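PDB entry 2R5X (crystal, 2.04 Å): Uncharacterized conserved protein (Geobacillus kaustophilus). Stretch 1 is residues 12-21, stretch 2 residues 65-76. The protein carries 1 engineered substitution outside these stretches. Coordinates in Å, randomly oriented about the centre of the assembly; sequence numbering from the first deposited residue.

Stretch 1 (12-21) NQTVELSRLD
Stretch 2 65-76: NVDSRYALIKLL

How do the two backbones meet? A short strand ending at Glu16 runs antiparallel to the strand reaching Leu75, with 145° between their directions and 4.5 Å between their axes at closest approach. Val15 faces Ile73 as a hydrogen-bonded pair, CA to CA 5.2 Å: Val15 N donates to Ile73 O at 3.0 Å, and Ile73 N returns a bond to Val15 O at 2.7 Å. Glu16 and Leu72 make the next, non-hydrogen-bonded pair, their CA atoms 4.6 Å apart. Phi/psi values are extended throughout, as in Val15 (-151/146) and Ile73 (-108/126). CA-H...O contacts fill in between, from Thr14 CA to Ile73 O and from Glu16 CA to Ala71 O, each 3.3 Å.

What happens where the first strand ends? Glu16 (-67/138) occupies the N-cap position, and the chain turns into a helix at Leu17 (-59/-44). Its first amide still serves the sheet, Leu17 N donating to Ala71 O at 2.8 Å. Glu16 O accepts from Leu20 N at 3.0 Å, and Leu17 O from Asp21 N at 2.8 Å. The helix axis passes 8.0 Å from the second strand's at 59°, leaving room for side chains between them.

Which side chains fill that space? The CA-to-CB bonds of Leu17 and Leu20, both t with chi2 p, point toward the second stretch. Leu17 CB lies 4.0 Å from Ala71 CB and 3.8 Å from Ile73 CG1, while Leu17 CD2 reaches Ser68 O, in the last residue of the type I turn from Asn65, at 3.4 Å. One turn on, Leu20 CD2 sits 3.8 Å from both Ile73 CG2 and Leu75 CD2. Ile73 (m, m) shares its sheet face with Val15 (p); both are buried, and their beta-branched side chains suit extended backbone. Ala71, whose side chain is CB alone, packs against Leu17 CB. In all, 757 Å² is buried between the stretches.

What do the polar side chains add? On the other face, Glu16 (t, t, chi3 -30°) extends so that its OE2 forms a salt bridge with Arg69 NH1 at 3.4 Å. Arg69 starts away from the first stretch, but its long t, t, t chain brings the guanidinium back; it is poorly ordered, so this link is less sharply defined than the backbone bonds. Ser18 (p) places OG over one guanidinium face and gives a weak hydrogen bond to Glu16 OE2 at 3.4 Å. The Tyr70 ring presents its edge to the carboxylate, with Tyr70 CD1 3.6 Å from Glu16 CD.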

# COMPACT_ATOMS: atom_id res chain seq x y z
N ASN A 12 -13.07 -0.00 0.18
CA ASN A 12 -14.47 0.16 -0.26
C ASN A 12 -14.67 0.21 -1.78
O ASN A 12 -15.81 0.25 -2.25
CB ASN A 12 -15.10 1.40 0.39
CG ASN A 12 -15.15 1.32 1.91
OD1 ASN A 12 -15.33 0.25 2.49
ND2 ASN A 12 -14.99 2.47 2.56
N GLN A 13 -13.57 0.23 -2.53
CA GLN A 13 -13.66 0.23 -3.99
C GLN A 13 -12.54 -0.58 -4.65
O GLN A 13 -11.46 -0.76 -4.08
CB GLN A 13 -13.74 1.66 -4.56
CG GLN A 13 -12.41 2.33 -4.91
CD GLN A 13 -11.55 2.64 -3.69
OE1 GLN A 13 -11.91 3.47 -2.86
NE2 GLN A 13 -10.40 1.99 -3.59
N THR A 14 -12.83 -1.07 -5.85
CA THR A 14 -11.92 -1.92 -6.61
C THR A 14 -11.30 -1.11 -7.76
O THR A 14 -11.84 -0.08 -8.16
CB THR A 14 -12.66 -3.15 -7.17
OG1 THR A 14 -13.75 -2.72 -7.99
CG2 THR A 14 -13.20 -4.03 -6.03
N VAL A 15 -10.18 -1.59 -8.27
CA VAL A 15 -9.42 -0.86 -9.29
C VAL A 15 -8.64 -1.83 -10.20
O VAL A 15 -8.20 -2.89 -9.75
CB VAL A 15 -8.48 0.23 -8.63
CG1 VAL A 15 -7.47 -0.40 -7.66
CG2 VAL A 15 -7.78 1.10 -9.68
N GLU A 16 -8.51 -1.47 -11.48
CA GLU A 16 -7.68 -2.22 -12.41
C GLU A 16 -6.20 -2.10 -12.02
O GLU A 16 -5.74 -1.02 -11.65
CB GLU A 16 -7.90 -1.73 -13.85
CG GLU A 16 -7.28 -2.65 -14.91
CD GLU A 16 -7.66 -2.27 -16.33
OE1 GLU A 16 -8.76 -1.72 -16.53
OE2 GLU A 16 -6.85 -2.53 -17.25
N LEU A 17 -5.48 -3.23 -12.12
CA LEU A 17 -4.09 -3.34 -11.65
C LEU A 17 -3.11 -2.36 -12.32
O LEU A 17 -2.29 -1.75 -11.64
CB LEU A 17 -3.59 -4.78 -11.79
CG LEU A 17 -2.14 -5.14 -11.42
CD1 LEU A 17 -1.81 -4.75 -9.98
CD2 LEU A 17 -1.87 -6.61 -11.63
N SER A 18 -3.22 -2.21 -13.64
CA SER A 18 -2.37 -1.28 -14.39
C SER A 18 -2.52 0.16 -13.89
O SER A 18 -1.54 0.90 -13.79
CB SER A 18 -2.69 -1.35 -15.88
OG SER A 18 -4.05 -1.05 -16.12
N ARG A 19 -3.75 0.53 -13.56
CA ARG A 19 -4.06 1.84 -13.02
C ARG A 19 -3.55 1.99 -11.58
O ARG A 19 -3.09 3.06 -11.19
CB ARG A 19 -5.56 2.12 -13.11
CG ARG A 19 -6.12 1.95 -14.52
CD ARG A 19 -7.50 2.57 -14.66
NE ARG A 19 -8.04 2.36 -15.99
CZ ARG A 19 -9.12 2.97 -16.48
NH1 ARG A 19 -9.80 3.84 -15.74
NH2 ARG A 19 -9.53 2.69 -17.71
N LEU A 20 -3.63 0.90 -10.81
CA LEU A 20 -3.10 0.87 -9.45
C LEU A 20 -1.57 1.02 -9.45
O LEU A 20 -1.03 1.85 -8.71
CB LEU A 20 -3.52 -0.41 -8.71
CG LEU A 20 -3.05 -0.55 -7.25
CD1 LEU A 20 -3.57 0.60 -6.39
CD2 LEU A 20 -3.47 -1.89 -6.67
N ASP A 21 -0.91 0.22 -10.29
CA ASP A 21 0.54 0.25 -10.50
C ASP A 21 1.10 1.64 -10.81
O ASP A 21 2.10 2.05 -10.22
CB ASP A 21 0.95 -0.71 -11.62
CG ASP A 21 1.22 -2.13 -11.14
OD1 ASP A 21 1.72 -2.30 -10.00
OD2 ASP A 21 0.96 -3.08 -11.90
N ASN A 65 -5.79 -12.21 -12.88
CA ASN A 65 -4.74 -12.65 -11.97
C ASN A 65 -3.57 -11.67 -11.88
O ASN A 65 -3.42 -10.79 -12.73
CB ASN A 65 -4.26 -14.07 -12.31
CG ASN A 65 -3.28 -14.09 -13.47
OD1 ASN A 65 -3.59 -13.64 -14.58
ND2 ASN A 65 -2.09 -14.62 -13.22
N VAL A 66 -2.75 -11.85 -10.84
CA VAL A 66 -1.64 -10.96 -10.49
C VAL A 66 -0.64 -10.69 -11.64
O VAL A 66 -0.12 -9.58 -11.78
CB VAL A 66 -0.94 -11.50 -9.19
CG1 VAL A 66 0.48 -10.96 -9.01
CG2 VAL A 66 -1.79 -11.16 -7.97
N ASP A 67 -0.43 -11.70 -12.47
CA ASP A 67 0.51 -11.62 -13.58
C ASP A 67 -0.06 -11.01 -14.87
O ASP A 67 0.63 -10.92 -15.89
CB ASP A 67 1.09 -13.01 -13.87
CG ASP A 67 1.90 -13.56 -12.70
OD1 ASP A 67 1.68 -14.73 -12.31
OD2 ASP A 67 2.74 -12.81 -12.16
N SER A 68 -1.32 -10.57 -14.82
CA SER A 68 -1.98 -9.97 -15.97
C SER A 68 -2.05 -8.45 -15.88
O SER A 68 -2.15 -7.89 -14.79
CB SER A 68 -3.38 -10.56 -16.14
OG SER A 68 -4.04 -9.98 -17.26
N ARG A 69 -1.99 -7.80 -17.04
CA ARG A 69 -2.16 -6.35 -17.16
C ARG A 69 -3.56 -5.95 -16.68
O ARG A 69 -3.71 -5.03 -15.86
CB ARG A 69 -1.95 -5.91 -18.61
CG ARG A 69 -1.92 -4.40 -18.82
CD ARG A 69 -2.31 -4.05 -20.25
NE ARG A 69 -2.41 -2.61 -20.45
CZ ARG A 69 -3.49 -1.87 -20.22
NH1 ARG A 69 -4.61 -2.44 -19.77
NH2 ARG A 69 -3.47 -0.57 -20.44
N TYR A 70 -4.58 -6.65 -17.19
CA TYR A 70 -5.92 -6.53 -16.62
C TYR A 70 -6.14 -7.53 -15.50
O TYR A 70 -6.23 -8.75 -15.72
CB TYR A 70 -7.03 -6.67 -17.67
CG TYR A 70 -8.41 -6.76 -17.03
CD1 TYR A 70 -8.95 -5.67 -16.34
CD2 TYR A 70 -9.15 -7.93 -17.10
CE1 TYR A 70 -10.20 -5.75 -15.74
CE2 TYR A 70 -10.41 -8.02 -16.50
CZ TYR A 70 -10.92 -6.93 -15.82
OH TYR A 70 -12.16 -7.00 -15.22
N ALA A 71 -6.21 -7.00 -14.29
CA ALA A 71 -6.70 -7.72 -13.13
C ALA A 71 -7.49 -6.70 -12.33
O ALA A 71 -7.15 -5.52 -12.33
CB ALA A 71 -5.55 -8.27 -12.31
N LEU A 72 -8.56 -7.14 -11.68
CA LEU A 72 -9.30 -6.24 -10.81
C LEU A 72 -8.83 -6.47 -9.37
O LEU A 72 -8.86 -7.60 -8.88
CB LEU A 72 -10.82 -6.42 -10.95
CG LEU A 72 -11.71 -5.30 -10.42
CD1 LEU A 72 -11.57 -4.02 -11.24
CD2 LEU A 72 -13.17 -5.74 -10.37
N ILE A 73 -8.39 -5.40 -8.73
CA ILE A 73 -7.78 -5.47 -7.40
C ILE A 73 -8.71 -4.89 -6.33
O ILE A 73 -9.19 -3.76 -6.44
CB ILE A 73 -6.37 -4.78 -7.38
CG1 ILE A 73 -5.45 -5.34 -8.47
CG2 ILE A 73 -5.71 -4.87 -5.99
CD1 ILE A 73 -5.21 -6.87 -8.43
N LYS A 74 -8.99 -5.69 -5.30
CA LYS A 74 -9.68 -5.19 -4.12
C LYS A 74 -8.65 -4.96 -3.00
O LYS A 74 -8.01 -5.91 -2.53
CB LYS A 74 -10.80 -6.16 -3.70
CG LYS A 74 -11.77 -5.64 -2.63
CD LYS A 74 -11.22 -5.79 -1.21
CE LYS A 74 -12.18 -5.33 -0.15
NZ LYS A 74 -11.47 -5.16 1.15
N LEU A 75 -8.50 -3.71 -2.57
CA LEU A 75 -7.49 -3.33 -1.58
C LEU A 75 -7.88 -3.70 -0.16
O LEU A 75 -9.05 -3.62 0.23
CB LEU A 75 -7.18 -1.84 -1.65
CG LEU A 75 -6.61 -1.22 -2.94
CD1 LEU A 75 -6.57 0.28 -2.79
CD2 LEU A 75 -5.21 -1.73 -3.25
N LEU A 76 -6.88 -4.11 0.62
CA LEU A 76 -7.05 -4.48 2.01
C LEU A 76 -6.62 -3.31 2.90
O LEU A 76 -6.19 -2.28 2.41
CB LEU A 76 -6.22 -5.73 2.31
CG LEU A 76 -6.54 -6.97 1.46
CD1 LEU A 76 -5.40 -7.97 1.53
CD2 LEU A 76 -7.86 -7.63 1.87